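Local coordinates for luciferase-like enzymeAMP-CoA-ligase (Zophobas atratus, PDB 4W8O), which probably activates carboxylic acids as acyl-adenylates and passes them to coenzyme A, as a luciferase-like ligase of a nonluminescent beetle, at residues Arg200-Ile205 / Tyr226-Met231; Glu22-Cys27 / Ala232-Thr237; Gln204-Ser209 / Thr237-Ser242; Ser114-Arg119 / Ala180-Ser185. All coordinates share one frame; numbering follows the deposited sequence.

Contact 1 of 4, residues Arg200-Ile205 / Tyr226-Met231; sequences RSFLQI and YWITGM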
loop_
_atom_site.group_PDB
_atom_site.type_symbol
_atom_site.label_atom_id
_atom_site.label_comp_id
_atom_site.label_asym_id
_atom_site.label_seq_id
_atom_site.Cartn_x
_atom_site.Cartn_y
_atom_site.Cartn_z
ATOM N N ARG A 200 -10.547 -9.650 -4.635
ATOM C CA ARG A 200 -11.064 -8.765 -5.669
ATOM C C ARG A 200 -10.821 -7.296 -5.338
ATOM O O ARG A 200 -10.267 -6.561 -6.162
ATOM C CB ARG A 200 -12.546 -9.036 -5.908
ATOM C CG ARG A 200 -12.760 -10.342 -6.661
ATOM C CD ARG A 200 -14.220 -10.643 -6.982
ATOM N NE ARG A 200 -14.893 -9.543 -7.659
ATOM C CZ ARG A 200 -16.046 -8.995 -7.272
ATOM N NH1 ARG A 200 -16.711 -9.439 -6.201
ATOM N NH2 ARG A 200 -16.555 -7.992 -7.979
ATOM N N SER A 201 -11.209 -6.879 -4.132
ATOM C CA SER A 201 -11.089 -5.476 -3.761
ATOM C C SER A 201 -9.633 -5.014 -3.728
ATOM O O SER A 201 -9.322 -3.940 -4.235
ATOM C CB SER A 201 -11.828 -5.160 -2.455
ATOM O OG SER A 201 -11.112 -5.534 -1.297
ATOM N N PHE A 202 -8.732 -5.822 -3.175
ATOM C CA PHE A 202 -7.334 -5.413 -3.140
ATOM C C PHE A 202 -6.739 -5.343 -4.540
ATOM O O PHE A 202 -6.001 -4.410 -4.863
ATOM C CB PHE A 202 -6.457 -6.307 -2.260
ATOM C CG PHE A 202 -5.091 -5.717 -2.027
ATOM C CD1 PHE A 202 -4.937 -4.626 -1.187
ATOM C CD2 PHE A 202 -3.983 -6.195 -2.699
ATOM C CE1 PHE A 202 -3.694 -4.042 -0.987
ATOM C CE2 PHE A 202 -2.743 -5.621 -2.508
ATOM C CZ PHE A 202 -2.596 -4.538 -1.656
ATOM N N LEU A 203 -7.052 -6.329 -5.374
ATOM C CA LEU A 203 -6.577 -6.311 -6.745
ATOM C C LEU A 203 -7.105 -5.100 -7.528
ATOM O O LEU A 203 -6.433 -4.625 -8.449
ATOM C CB LEU A 203 -6.917 -7.625 -7.454
ATOM C CG LEU A 203 -5.986 -8.776 -7.046
ATOM C CD1 LEU A 203 -6.463 -10.089 -7.640
ATOM C CD2 LEU A 203 -4.550 -8.490 -7.471
ATOM N N GLN A 204 -8.281 -4.588 -7.160
ATOM C CA GLN A 204 -8.773 -3.350 -7.776
ATOM C C GLN A 204 -8.073 -2.106 -7.248
ATOM O O GLN A 204 -7.913 -1.137 -7.986
ATOM C CB GLN A 204 -10.294 -3.220 -7.671
ATOM C CG GLN A 204 -11.038 -4.146 -8.625
ATOM C CD GLN A 204 -10.485 -4.105 -10.056
ATOM O OE1 GLN A 204 -10.590 -3.088 -10.744
ATOM N NE2 GLN A 204 -9.882 -5.209 -10.499
ATOM N N ILE A 205 -7.638 -2.118 -5.990
ATOM C CA ILE A 205 -6.782 -1.032 -5.512
ATOM C C ILE A 205 -5.542 -0.970 -6.410
ATOM O O ILE A 205 -5.128 0.105 -6.845
ATOM C CB ILE A 205 -6.341 -1.217 -4.044
ATOM C CG1 ILE A 205 -7.544 -1.035 -3.117
ATOM C CG2 ILE A 205 -5.233 -0.221 -3.701
ATOM C CD1 ILE A 205 -7.294 -1.412 -1.674
ATOM N N TYR A 226 3.071 -2.133 6.732
ATOM C CA TYR A 226 1.972 -1.692 7.581
ATOM C C TYR A 226 1.040 -0.729 6.837
ATOM O O TYR A 226 -0.176 -0.780 6.996
ATOM C CB TYR A 226 2.551 -0.989 8.797
ATOM C CG TYR A 226 1.546 -0.341 9.711
ATOM C CD1 TYR A 226 0.748 -1.107 10.550
ATOM C CD2 TYR A 226 1.415 1.048 9.763
ATOM C CE1 TYR A 226 -0.169 -0.515 11.405
ATOM C CE2 TYR A 226 0.513 1.651 10.628
ATOM C CZ TYR A 226 -0.278 0.864 11.445
ATOM O OH TYR A 226 -1.178 1.444 12.304
ATOM N N TRP A 227 1.630 0.148 6.037
ATOM C CA TRP A 227 0.882 1.187 5.342
ATOM C C TRP A 227 0.346 0.671 4.018
ATOM O O TRP A 227 1.013 -0.089 3.314
ATOM C CB TRP A 227 1.770 2.417 5.115
ATOM C CG TRP A 227 2.276 3.015 6.411
ATOM C CD1 TRP A 227 3.519 2.853 6.962
ATOM C CD2 TRP A 227 1.539 3.842 7.320
ATOM N NE1 TRP A 227 3.603 3.540 8.151
ATOM C CE2 TRP A 227 2.405 4.155 8.395
ATOM C CE3 TRP A 227 0.233 4.358 7.326
ATOM C CZ2 TRP A 227 2.010 4.953 9.469
ATOM C CZ3 TRP A 227 -0.162 5.160 8.393
ATOM C CH2 TRP A 227 0.729 5.449 9.454
ATOM N N ILE A 228 -0.875 1.080 3.708
ATOM C CA ILE A 228 -1.492 0.822 2.411
ATOM C C ILE A 228 -0.532 1.112 1.256
ATOM O O ILE A 228 -0.465 0.349 0.311
ATOM C CB ILE A 228 -2.809 1.621 2.253
ATOM C CG1 ILE A 228 -3.536 1.274 0.945
ATOM C CG2 ILE A 228 -2.556 3.115 2.309
ATOM C CD1 ILE A 228 -4.108 -0.119 0.896
ATOM N N THR A 229 0.228 2.199 1.332
ATOM C CA THR A 229 1.146 2.546 0.243
ATOM C C THR A 229 2.221 1.476 0.012
ATOM O O THR A 229 2.550 1.152 -1.135
ATOM C CB THR A 229 1.820 3.898 0.489
ATOM O OG1 THR A 229 2.413 3.902 1.794
ATOM C CG2 THR A 229 0.801 5.017 0.398
ATOM N N GLY A 230 2.774 0.928 1.089
ATOM C CA GLY A 230 3.745 -0.154 0.963
ATOM C C GLY A 230 3.182 -1.349 0.191
ATOM O O GLY A 230 3.774 -1.809 -0.784
ATOM N N MET A 231 2.032 -1.843 0.640
ATOM C CA MET A 231 1.388 -3.008 0.033
ATOM C C MET A 231 0.898 -2.719 -1.377
ATOM O O MET A 231 1.037 -3.563 -2.262
ATOM C CB MET A 231 0.199 -3.479 0.893
ATOM C CG MET A 231 0.602 -4.223 2.152
ATOM S SD MET A 231 1.416 -5.792 1.787
ATOM C CE MET A 231 0.084 -6.730 1.043
#

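Contact 2 of 4, residues Glu22-Cys27 / Ala232-Thr237; sequences EFLFEC and AILGRT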
loop_
_atom_site.group_PDB
_atom_site.type_symbol
_atom_site.label_atom_id
_atom_site.label_comp_id
_atom_site.label_asym_id
_atom_site.label_seq_id
_atom_site.Cartn_x
_atom_site.Cartn_y
_atom_site.Cartn_z
ATOM N N GLU A 22 -2.561 -16.043 -6.665
ATOM C CA GLU A 22 -2.482 -16.382 -8.092
ATOM C C GLU A 22 -1.941 -15.205 -8.912
ATOM O O GLU A 22 -1.137 -15.386 -9.835
ATOM C CB GLU A 22 -3.859 -16.801 -8.626
ATOM C CG GLU A 22 -4.331 -18.154 -8.106
ATOM C CD GLU A 22 -5.792 -18.459 -8.437
ATOM O OE1 GLU A 22 -6.649 -17.548 -8.354
ATOM O OE2 GLU A 22 -6.093 -19.626 -8.784
ATOM N N PHE A 23 -2.390 -14.000 -8.570
ATOM C CA PHE A 23 -1.864 -12.787 -9.182
ATOM C C PHE A 23 -0.344 -12.720 -9.051
ATOM O O PHE A 23 0.367 -12.663 -10.044
ATOM C CB PHE A 23 -2.502 -11.554 -8.544
ATOM C CG PHE A 23 -1.864 -10.259 -8.956
ATOM C CD1 PHE A 23 -2.140 -9.696 -10.197
ATOM C CD2 PHE A 23 -1.004 -9.587 -8.092
ATOM C CE1 PHE A 23 -1.557 -8.503 -10.579
ATOM C CE2 PHE A 23 -0.426 -8.386 -8.468
ATOM C CZ PHE A 23 -0.698 -7.850 -9.717
ATOM N N LEU A 24 0.147 -12.750 -7.820
ATOM C CA LEU A 24 1.578 -12.603 -7.570
ATOM C C LEU A 24 2.393 -13.688 -8.280
ATOM O O LEU A 24 3.453 -13.411 -8.847
ATOM C CB LEU A 24 1.860 -12.639 -6.069
ATOM C CG LEU A 24 1.287 -11.488 -5.237
ATOM C CD1 LEU A 24 1.357 -11.823 -3.759
ATOM C CD2 LEU A 24 2.010 -10.179 -5.516
ATOM N N PHE A 25 1.881 -14.918 -8.235
ATOM C CA PHE A 25 2.504 -16.089 -8.872
ATOM C C PHE A 25 2.616 -15.894 -10.385
ATOM O O PHE A 25 3.696 -16.043 -10.965
ATOM C CB PHE A 25 1.667 -17.338 -8.563
ATOM C CG PHE A 25 2.371 -18.641 -8.832
ATOM C CD1 PHE A 25 3.128 -19.254 -7.841
ATOM C CD2 PHE A 25 2.240 -19.277 -10.058
ATOM C CE1 PHE A 25 3.770 -20.463 -8.079
ATOM C CE2 PHE A 25 2.865 -20.490 -10.297
ATOM C CZ PHE A 25 3.632 -21.086 -9.308
ATOM N N GLU A 26 1.493 -15.538 -11.009
ATOM C CA GLU A 26 1.446 -15.275 -12.452
ATOM C C GLU A 26 2.405 -14.154 -12.856
ATOM O O GLU A 26 3.094 -14.264 -13.873
ATOM C CB GLU A 26 0.018 -14.917 -12.875
ATOM C CG GLU A 26 -0.139 -14.527 -14.339
ATOM C CD GLU A 26 -1.500 -13.911 -14.653
ATOM O OE1 GLU A 26 -2.451 -14.083 -13.855
ATOM O OE2 GLU A 26 -1.615 -13.249 -15.708
ATOM N N CYS A 27 2.447 -13.081 -12.059
ATOM C CA CYS A 27 3.362 -11.974 -12.323
ATOM C C CYS A 27 4.811 -12.454 -12.300
ATOM O O CYS A 27 5.591 -12.105 -13.178
ATOM C CB CYS A 27 3.157 -10.840 -11.314
ATOM S SG CYS A 27 1.638 -9.902 -11.577
ATOM N N ALA A 232 0.316 -1.537 -1.584
ATOM C CA ALA A 232 -0.177 -1.162 -2.905
ATOM C C ALA A 232 0.975 -0.996 -3.922
ATOM O O ALA A 232 0.828 -1.369 -5.097
ATOM C CB ALA A 232 -1.041 0.091 -2.831
ATOM N N ILE A 233 2.120 -0.464 -3.478
ATOM C CA ILE A 233 3.277 -0.324 -4.377
ATOM C C ILE A 233 3.800 -1.713 -4.770
ATOM O O ILE A 233 4.053 -1.971 -5.939
ATOM C CB ILE A 233 4.387 0.573 -3.786
ATOM C CG1 ILE A 233 3.944 2.040 -3.789
ATOM C CG2 ILE A 233 5.677 0.456 -4.586
ATOM C CD1 ILE A 233 4.775 2.935 -2.892
ATOM N N LEU A 234 3.916 -2.618 -3.809
ATOM C CA LEU A 234 4.338 -3.978 -4.126
ATOM C C LEU A 234 3.418 -4.598 -5.195
ATOM O O LEU A 234 3.892 -5.077 -6.226
ATOM C CB LEU A 234 4.379 -4.844 -2.862
ATOM C CG LEU A 234 4.800 -6.317 -3.038
ATOM C CD1 LEU A 234 5.499 -6.858 -1.791
ATOM C CD2 LEU A 234 3.628 -7.226 -3.405
ATOM N N GLY A 235 2.113 -4.581 -4.947
ATOM C CA GLY A 235 1.143 -5.102 -5.908
ATOM C C GLY A 235 1.268 -4.479 -7.291
ATOM O O GLY A 235 1.255 -5.184 -8.303
ATOM N N ARG A 236 1.406 -3.155 -7.312
ATOM C CA ARG A 236 1.508 -2.379 -8.544
ATOM C C ARG A 236 2.793 -2.667 -9.334
ATOM O O ARG A 236 2.758 -2.691 -10.558
ATOM C CB ARG A 236 1.376 -0.875 -8.231
ATOM C CG ARG A 236 1.700 0.076 -9.365
ATOM C CD ARG A 236 0.784 -0.091 -10.570
ATOM N NE ARG A 236 1.208 0.814 -11.641
ATOM C CZ ARG A 236 2.222 0.585 -12.475
ATOM N NH1 ARG A 236 2.939 -0.534 -12.411
ATOM N NH2 ARG A 236 2.523 1.487 -13.391
ATOM N N THR A 237 3.917 -2.888 -8.652
ATOM C CA THR A 237 5.162 -3.195 -9.363
ATOM C C THR A 237 5.149 -4.616 -9.932
ATOM O O THR A 237 5.676 -4.855 -11.024
ATOM C CB THR A 237 6.425 -2.991 -8.495
ATOM O OG1 THR A 237 6.362 -3.812 -7.329
ATOM C CG2 THR A 237 6.585 -1.524 -8.095
#

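Contact 3 of 4, residues Gln204-Ser209 / Thr237-Ser242; sequences QIVETS and TFLDGS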
loop_
_atom_site.group_PDB
_atom_site.type_symbol
_atom_site.label_atom_id
_atom_site.label_comp_id
_atom_site.label_asym_id
_atom_site.label_seq_id
_atom_site.Cartn_x
_atom_site.Cartn_y
_atom_site.Cartn_z
ATOM N N GLN A 204 -8.281 -4.588 -7.160
ATOM C CA GLN A 204 -8.773 -3.350 -7.776
ATOM C C GLN A 204 -8.073 -2.106 -7.248
ATOM O O GLN A 204 -7.913 -1.137 -7.986
ATOM C CB GLN A 204 -10.294 -3.220 -7.671
ATOM C CG GLN A 204 -11.038 -4.146 -8.625
ATOM C CD GLN A 204 -10.485 -4.105 -10.056
ATOM O OE1 GLN A 204 -10.590 -3.088 -10.744
ATOM N NE2 GLN A 204 -9.882 -5.209 -10.499
ATOM N N ILE A 205 -7.638 -2.118 -5.990
ATOM C CA ILE A 205 -6.782 -1.032 -5.512
ATOM C C ILE A 205 -5.542 -0.970 -6.410
ATOM O O ILE A 205 -5.128 0.105 -6.845
ATOM C CB ILE A 205 -6.341 -1.217 -4.044
ATOM C CG1 ILE A 205 -7.544 -1.035 -3.117
ATOM C CG2 ILE A 205 -5.233 -0.221 -3.701
ATOM C CD1 ILE A 205 -7.294 -1.412 -1.674
ATOM N N VAL A 206 -4.964 -2.141 -6.670
ATOM C CA VAL A 206 -3.755 -2.261 -7.468
ATOM C C VAL A 206 -4.019 -1.889 -8.934
ATOM O O VAL A 206 -3.268 -1.118 -9.525
ATOM C CB VAL A 206 -3.177 -3.695 -7.395
ATOM C CG1 VAL A 206 -2.046 -3.872 -8.393
ATOM C CG2 VAL A 206 -2.701 -4.006 -5.978
ATOM N N GLU A 207 -5.089 -2.432 -9.506
ATOM C CA GLU A 207 -5.382 -2.204 -10.913
ATOM C C GLU A 207 -5.812 -0.757 -11.178
ATOM O O GLU A 207 -5.411 -0.170 -12.183
ATOM C CB GLU A 207 -6.430 -3.202 -11.423
ATOM C CG GLU A 207 -6.175 -3.601 -12.860
ATOM C CD GLU A 207 -7.111 -4.678 -13.377
ATOM O OE1 GLU A 207 -7.822 -5.337 -12.585
ATOM O OE2 GLU A 207 -7.115 -4.864 -14.603
ATOM N N THR A 208 -6.601 -0.183 -10.269
ATOM C CA THR A 208 -7.016 1.212 -10.383
ATOM C C THR A 208 -5.801 2.139 -10.351
ATOM O O THR A 208 -5.726 3.090 -11.129
ATOM C CB THR A 208 -8.011 1.600 -9.266
ATOM O OG1 THR A 208 -9.227 0.856 -9.436
ATOM C CG2 THR A 208 -8.322 3.101 -9.270
ATOM N N SER A 209 -4.843 1.849 -9.474
ATOM C CA SER A 209 -3.613 2.642 -9.404
ATOM C C SER A 209 -2.795 2.571 -10.715
ATOM O O SER A 209 -2.184 3.559 -11.127
ATOM C CB SER A 209 -2.766 2.262 -8.166
ATOM O OG SER A 209 -2.057 1.041 -8.319
ATOM N N THR A 237 3.917 -2.888 -8.652
ATOM C CA THR A 237 5.162 -3.195 -9.363
ATOM C C THR A 237 5.149 -4.616 -9.932
ATOM O O THR A 237 5.676 -4.855 -11.024
ATOM C CB THR A 237 6.425 -2.991 -8.495
ATOM O OG1 THR A 237 6.362 -3.812 -7.329
ATOM C CG2 THR A 237 6.585 -1.524 -8.095
ATOM N N PHE A 238 4.560 -5.554 -9.194
ATOM C CA PHE A 238 4.368 -6.912 -9.708
ATOM C C PHE A 238 3.540 -6.890 -10.996
ATOM O O PHE A 238 3.859 -7.593 -11.950
ATOM C CB PHE A 238 3.673 -7.800 -8.673
ATOM C CG PHE A 238 4.616 -8.556 -7.783
ATOM C CD1 PHE A 238 5.360 -7.896 -6.808
ATOM C CD2 PHE A 238 4.741 -9.933 -7.896
ATOM C CE1 PHE A 238 6.221 -8.593 -5.981
ATOM C CE2 PHE A 238 5.602 -10.637 -7.070
ATOM C CZ PHE A 238 6.345 -9.969 -6.113
ATOM N N LEU A 239 2.508 -6.047 -11.018
ATOM C CA LEU A 239 1.502 -6.054 -12.075
ATOM C C LEU A 239 2.086 -5.972 -13.480
ATOM O O LEU A 239 1.593 -6.649 -14.376
ATOM C CB LEU A 239 0.490 -4.918 -11.860
ATOM C CG LEU A 239 -0.685 -4.841 -12.849
ATOM C CD1 LEU A 239 -1.945 -4.357 -12.144
ATOM C CD2 LEU A 239 -0.376 -3.942 -14.035
ATOM N N ASP A 240 3.119 -5.150 -13.671
ATOM C CA ASP A 240 3.760 -4.982 -14.986
ATOM C C ASP A 240 5.276 -5.229 -14.961
ATOM O O ASP A 240 6.017 -4.734 -15.828
ATOM C CB ASP A 240 3.456 -3.587 -15.558
ATOM C CG ASP A 240 4.154 -2.470 -14.808
ATOM O OD1 ASP A 240 4.840 -2.720 -13.801
ATOM O OD2 ASP A 240 4.022 -1.315 -15.242
ATOM N N GLY A 241 5.727 -5.992 -13.966
ATOM C CA GLY A 241 7.113 -6.412 -13.882
ATOM C C GLY A 241 8.089 -5.281 -13.646
ATOM O O GLY A 241 9.237 -5.358 -14.068
ATOM N N SER A 242 7.635 -4.235 -12.967
ATOM C CA SER A 242 8.503 -3.137 -12.581
ATOM C C SER A 242 9.344 -3.515 -11.367
ATOM O O SER A 242 9.193 -4.600 -10.804
ATOM C CB SER A 242 7.662 -1.912 -12.257
ATOM O OG SER A 242 6.892 -1.523 -13.377
#

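Contact 4 of 4, residues Ser114-Arg119 / Ala180-Ser185; sequences SLVTPR and AVMFFS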
loop_
_atom_site.group_PDB
_atom_site.type_symbol
_atom_site.label_atom_id
_atom_site.label_comp_id
_atom_site.label_asym_id
_atom_site.label_seq_id
_atom_site.Cartn_x
_atom_site.Cartn_y
_atom_site.Cartn_z
ATOM N N SER A 114 -4.999 -8.664 19.107
ATOM C CA SER A 114 -6.273 -9.132 19.639
ATOM C C SER A 114 -7.373 -9.028 18.583
ATOM O O SER A 114 -8.321 -9.804 18.601
ATOM C CB SER A 114 -6.650 -8.357 20.910
ATOM O OG SER A 114 -7.179 -7.068 20.602
ATOM N N LEU A 115 -7.243 -8.072 17.663
ATOM C CA LEU A 115 -8.185 -7.965 16.550
ATOM C C LEU A 115 -8.089 -9.144 15.571
ATOM O O LEU A 115 -9.109 -9.683 15.167
ATOM C CB LEU A 115 -7.973 -6.667 15.767
ATOM C CG LEU A 115 -8.298 -5.352 16.465
ATOM C CD1 LEU A 115 -7.772 -4.190 15.636
ATOM C CD2 LEU A 115 -9.793 -5.211 16.703
ATOM N N VAL A 116 -6.868 -9.530 15.199
ATOM C CA VAL A 116 -6.653 -10.491 14.112
ATOM C C VAL A 116 -6.171 -11.890 14.545
ATOM O O VAL A 116 -6.174 -12.811 13.727
ATOM C CB VAL A 116 -5.721 -9.910 13.021
ATOM C CG1 VAL A 116 -6.253 -8.566 12.533
ATOM C CG2 VAL A 116 -4.273 -9.783 13.497
ATOM N N THR A 117 -5.771 -12.037 15.811
ATOM C CA THR A 117 -5.394 -13.330 16.399
ATOM C C THR A 117 -4.687 -14.260 15.405
ATOM O O THR A 117 -5.251 -15.263 14.991
ATOM C CB THR A 117 -6.619 -14.044 17.004
ATOM O OG1 THR A 117 -7.602 -14.268 15.986
ATOM C CG2 THR A 117 -7.244 -13.200 18.124
ATOM N N PRO A 118 -3.440 -13.922 15.025
ATOM C CA PRO A 118 -2.749 -14.655 13.961
ATOM C C PRO A 118 -2.241 -16.035 14.381
ATOM O O PRO A 118 -1.996 -16.286 15.558
ATOM C CB PRO A 118 -1.584 -13.739 13.591
ATOM C CG PRO A 118 -1.339 -12.892 14.792
ATOM C CD PRO A 118 -2.581 -12.893 15.642
ATOM N N ARG A 119 -2.105 -16.920 13.403
ATOM C CA ARG A 119 -1.586 -18.251 13.650
ATOM C C ARG A 119 -0.069 -18.235 13.676
ATOM O O ARG A 119 0.557 -18.982 14.413
ATOM C CB ARG A 119 -2.059 -19.208 12.574
ATOM C CG ARG A 119 -1.529 -20.604 12.782
ATOM C CD ARG A 119 -2.437 -21.601 12.140
ATOM N NE ARG A 119 -1.846 -22.930 12.120
ATOM C CZ ARG A 119 -2.467 -23.997 11.640
ATOM N NH1 ARG A 119 -3.699 -23.885 11.142
ATOM N NH2 ARG A 119 -1.856 -25.180 11.647
ATOM N N ALA A 180 -8.247 -11.251 1.634
ATOM C CA ALA A 180 -6.875 -11.517 1.220
ATOM C C ALA A 180 -5.859 -10.724 2.042
ATOM O O ALA A 180 -4.835 -11.266 2.448
ATOM C CB ALA A 180 -6.709 -11.188 -0.257
ATOM N N VAL A 181 -6.155 -9.446 2.279
ATOM C CA VAL A 181 -5.252 -8.515 2.961
ATOM C C VAL A 181 -6.054 -7.693 3.976
ATOM O O VAL A 181 -7.206 -7.316 3.696
ATOM C CB VAL A 181 -4.599 -7.525 1.963
ATOM C CG1 VAL A 181 -3.587 -6.633 2.658
ATOM C CG2 VAL A 181 -3.931 -8.253 0.809
ATOM N N MET A 182 -5.441 -7.395 5.127
ATOM C CA MET A 182 -6.057 -6.531 6.140
ATOM C C MET A 182 -5.191 -5.309 6.467
ATOM O O MET A 182 -3.971 -5.359 6.352
ATOM C CB MET A 182 -6.375 -7.311 7.422
ATOM C CG MET A 182 -7.469 -8.357 7.257
ATOM S SD MET A 182 -7.990 -9.194 8.768
ATOM C CE MET A 182 -6.533 -10.158 9.126
ATOM N N PHE A 183 -5.857 -4.211 6.828
ATOM C CA PHE A 183 -5.218 -3.003 7.352
ATOM C C PHE A 183 -6.001 -2.580 8.596
ATOM O O PHE A 183 -6.965 -3.246 8.994
ATOM C CB PHE A 183 -5.191 -1.881 6.304
ATOM C CG PHE A 183 -4.400 -2.225 5.072
ATOM C CD1 PHE A 183 -3.031 -2.053 5.041
ATOM C CD2 PHE A 183 -5.032 -2.738 3.943
ATOM C CE1 PHE A 183 -2.291 -2.381 3.911
ATOM C CE2 PHE A 183 -4.301 -3.078 2.818
ATOM C CZ PHE A 183 -2.926 -2.894 2.799
ATOM N N PHE A 184 -5.581 -1.495 9.230
ATOM C CA PHE A 184 -6.204 -1.060 10.468
ATOM C C PHE A 184 -6.759 0.347 10.360
ATOM O O PHE A 184 -6.084 1.247 9.871
ATOM C CB PHE A 184 -5.199 -1.160 11.599
ATOM C CG PHE A 184 -4.736 -2.563 11.848
ATOM C CD1 PHE A 184 -5.571 -3.474 12.467
ATOM C CD2 PHE A 184 -3.480 -2.979 11.439
ATOM C CE1 PHE A 184 -5.155 -4.775 12.696
ATOM C CE2 PHE A 184 -3.059 -4.279 11.660
ATOM C CZ PHE A 184 -3.894 -5.176 12.298
ATOM N N SER A 185 -8.000 0.512 10.812
ATOM C CA SER A 185 -8.700 1.773 10.738
ATOM C C SER A 185 -8.056 2.793 11.652
ATOM O O SER A 185 -7.338 2.434 12.580
ATOM C CB SER A 185 -10.177 1.599 11.111
ATOM O OG SER A 185 -10.337 1.322 12.493
#

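Contact 1 of 4, residues Arg200-Ile205 / Tyr226-Met231
Ile228, the first helical residue after the N-cap Trp227, meets both Phe202 and Ile205 with a single methyl, CD1. The CG1 branch of Ile228 runs trans to the backbone N (chi1 -175°) and reaches across to segment 200-205. There CD1 lies 4.3 Å from Ile205 CD1. The same methyl is 4.4 Å from Phe202 CE1, near the plane of that ring. The Ile228 side chain is also about 4 Å from a bound polyether, probably from the crystallisation liquor, which marks a pocket. One helical turn on, Met231 meets the Phe202 ring at CZ. Its CB is 3.9 Å from Phe202 CZ, and its carbonyl O is 3.8 Å from the same CZ, at the ring edge. The Met231 chain then bends at both chi2 and chi3. The Phe202 and Met231 side chains cross at about a right angle.

The contact joins helix 199-211 to the start of helix 228-239. Phe202 also packs on Val181 and Phe183 of strand 179-184 and on His197 of strand 194-198. Its ring makes an edge-to-face stack with Phe20 of helix 20-30.

Contact 2 of 4, residues Glu22-Cys27 / Ala232-Thr237
Phe23 points its ring edge at the backbone of Gly235. From CB the side chain heads toward helix 228-239, with CG trans to the backbone N (chi1 171°). At CG the ring meets Leu203, whose CD2 is 3.5 Å from Phe23 CG and lies over one face. The other face carries Cys27 of the same helix. Its SG stands 3.6 Å above the ring plane, displaced toward the rim. At the tip, CE2 and CZ of Phe23 are each 3.6 Å from Gly235 O. That oxygen lies in the ring plane, so it faces the slightly positive C-H edge rather than the pi cloud. The ring is thus held between two apolar or sulfur contacts, with a carbonyl at its end.

Beside it, Leu24 CD2 meets Leu234 CD2 at 4.0 Å, the two side chains crossing at about a right angle. Gly235 has no side chain, and the backbones come close here: Leu24 CA and Gly235 CA are 7.7 Å apart. All four touching residues are buried. Phe23 also touches Phe238 and Leu239 further along helix 228-239.

This is close packing of helix 20-30 on helix 228-239. It is consistent with the helical layer between the two large mixed sheets of the ANL adenylating fold.

Contact 3 of 4, residues Gln204-Ser209 / Thr237-Ser242
A Schellman motif ends helix 228-239, and two residues before its glycine Leu239 packs on Val206 and Glu207 of helix 199-211. Gly241 is the C' residue, with positive phi. Its N bonds Phe238 O at 3.2 Å, and Ser242 N bonds Thr237 O at 2.8 Å. Leu239 extends with CG trans to the backbone N (chi1 -177°), which carries its CD1 to the other helix. That methyl is 3.8 Å from Val206 CG1. The side chains of Leu239 and Val206 slide past each other in opposite directions. Leu239 CD1 also lies 4.2 Å from Glu207 CA, beside the aliphatic start of that side chain.

The carboxylate of Glu207 is bound by Gln204 of its own helix and by the backbone of the loop at Asn14 and Phe15. Gln204 NE2 gives a bond of 2.9 Å to Glu207 OE1, on the anti side and 28° out of the carboxylate plane. OE1 also takes the N-H of Phe15, and OE2 that of Asn14. One turn after Gln204, Thr208 N and OG1 reach Gln204 O from opposite faces of its plane.

Across the helices the contact is apolar, since Leu239 CD1 meets only carbon atoms there. The buried carboxylate of Glu207 is met by three N-H donors, which would probably favour its charged form.

Contact 4 of 4, residues Ser114-Arg119 / Ala180-Ser185
Phe184 overlaps Leu115 and Val116 of the facing helix. Leu115 CD1 and Val116 CG1 both approach its ring obliquely. Leu115 CD1 is 3.9 Å from Phe184 CD1. Val116 CG1 is 4.0 Å from Phe184 CE1. This is helix-on-sheet packing in an alpha/beta layer. Helix 106-116 is the connection of a beta-alpha-beta crossover from strand 96-99 to the parallel strand 120-124, and here its last turn rests on strand 179-184.

Strand 179-184 offers two residues of one face. Met182 and Phe184 meet the helix, while Phe183 between them packs on the other side of the sheet, against helices 199-211 and 228-239. Val98 of neighbouring strand 96-99 touches Val116, Met182 and Phe184, so the apolar patch spans two strands. At its far end the strand carries a classic beta bulge, where Ala180 and Val181 both face His197.

Leu115 and Phe184 run past each other in opposite directions, as do Val116 and Met182, whereas Val116 and Phe184 cross obliquely. Right after the contact the helix stops. Thr117 leaves helical geometry with positive phi, and Arg390 bonds its OG1.

Val116 is the residue that links the two strand side chains. Its CG1 is set trans to its own carbonyl carbon (chi1 -54°) and lies within touching distance of both. Met182 stays extended as far as SD and then turns at chi3, -69°. That turn brings its terminal CE to 3.8 Å from Val116 CG1 and 4.0 Å from Val116 CB.

From the N terminus, helix 20-30 opens the widest loop, which contact 2 closes on helix 228-239 with 204 residues between its segments. Contact 4 is nested inside it and closes first, tying helix 106-116 to strand 179-184. Contact 1 then opens and closes, also within the loop of contact 2. Contact 3 starts on the same helix as contact 1 but closes on 237-242, sharing Thr237 with contact 2, and so crosses it. Contacts 1, 2 and 3 all use helix 228-239, joining it to helices 199-211 and 20-30. Phe183 connects the sheet of contact 4 with contact 1. Contacts 3 and 4 lie furthest apart, their centres about 23 Å from each other.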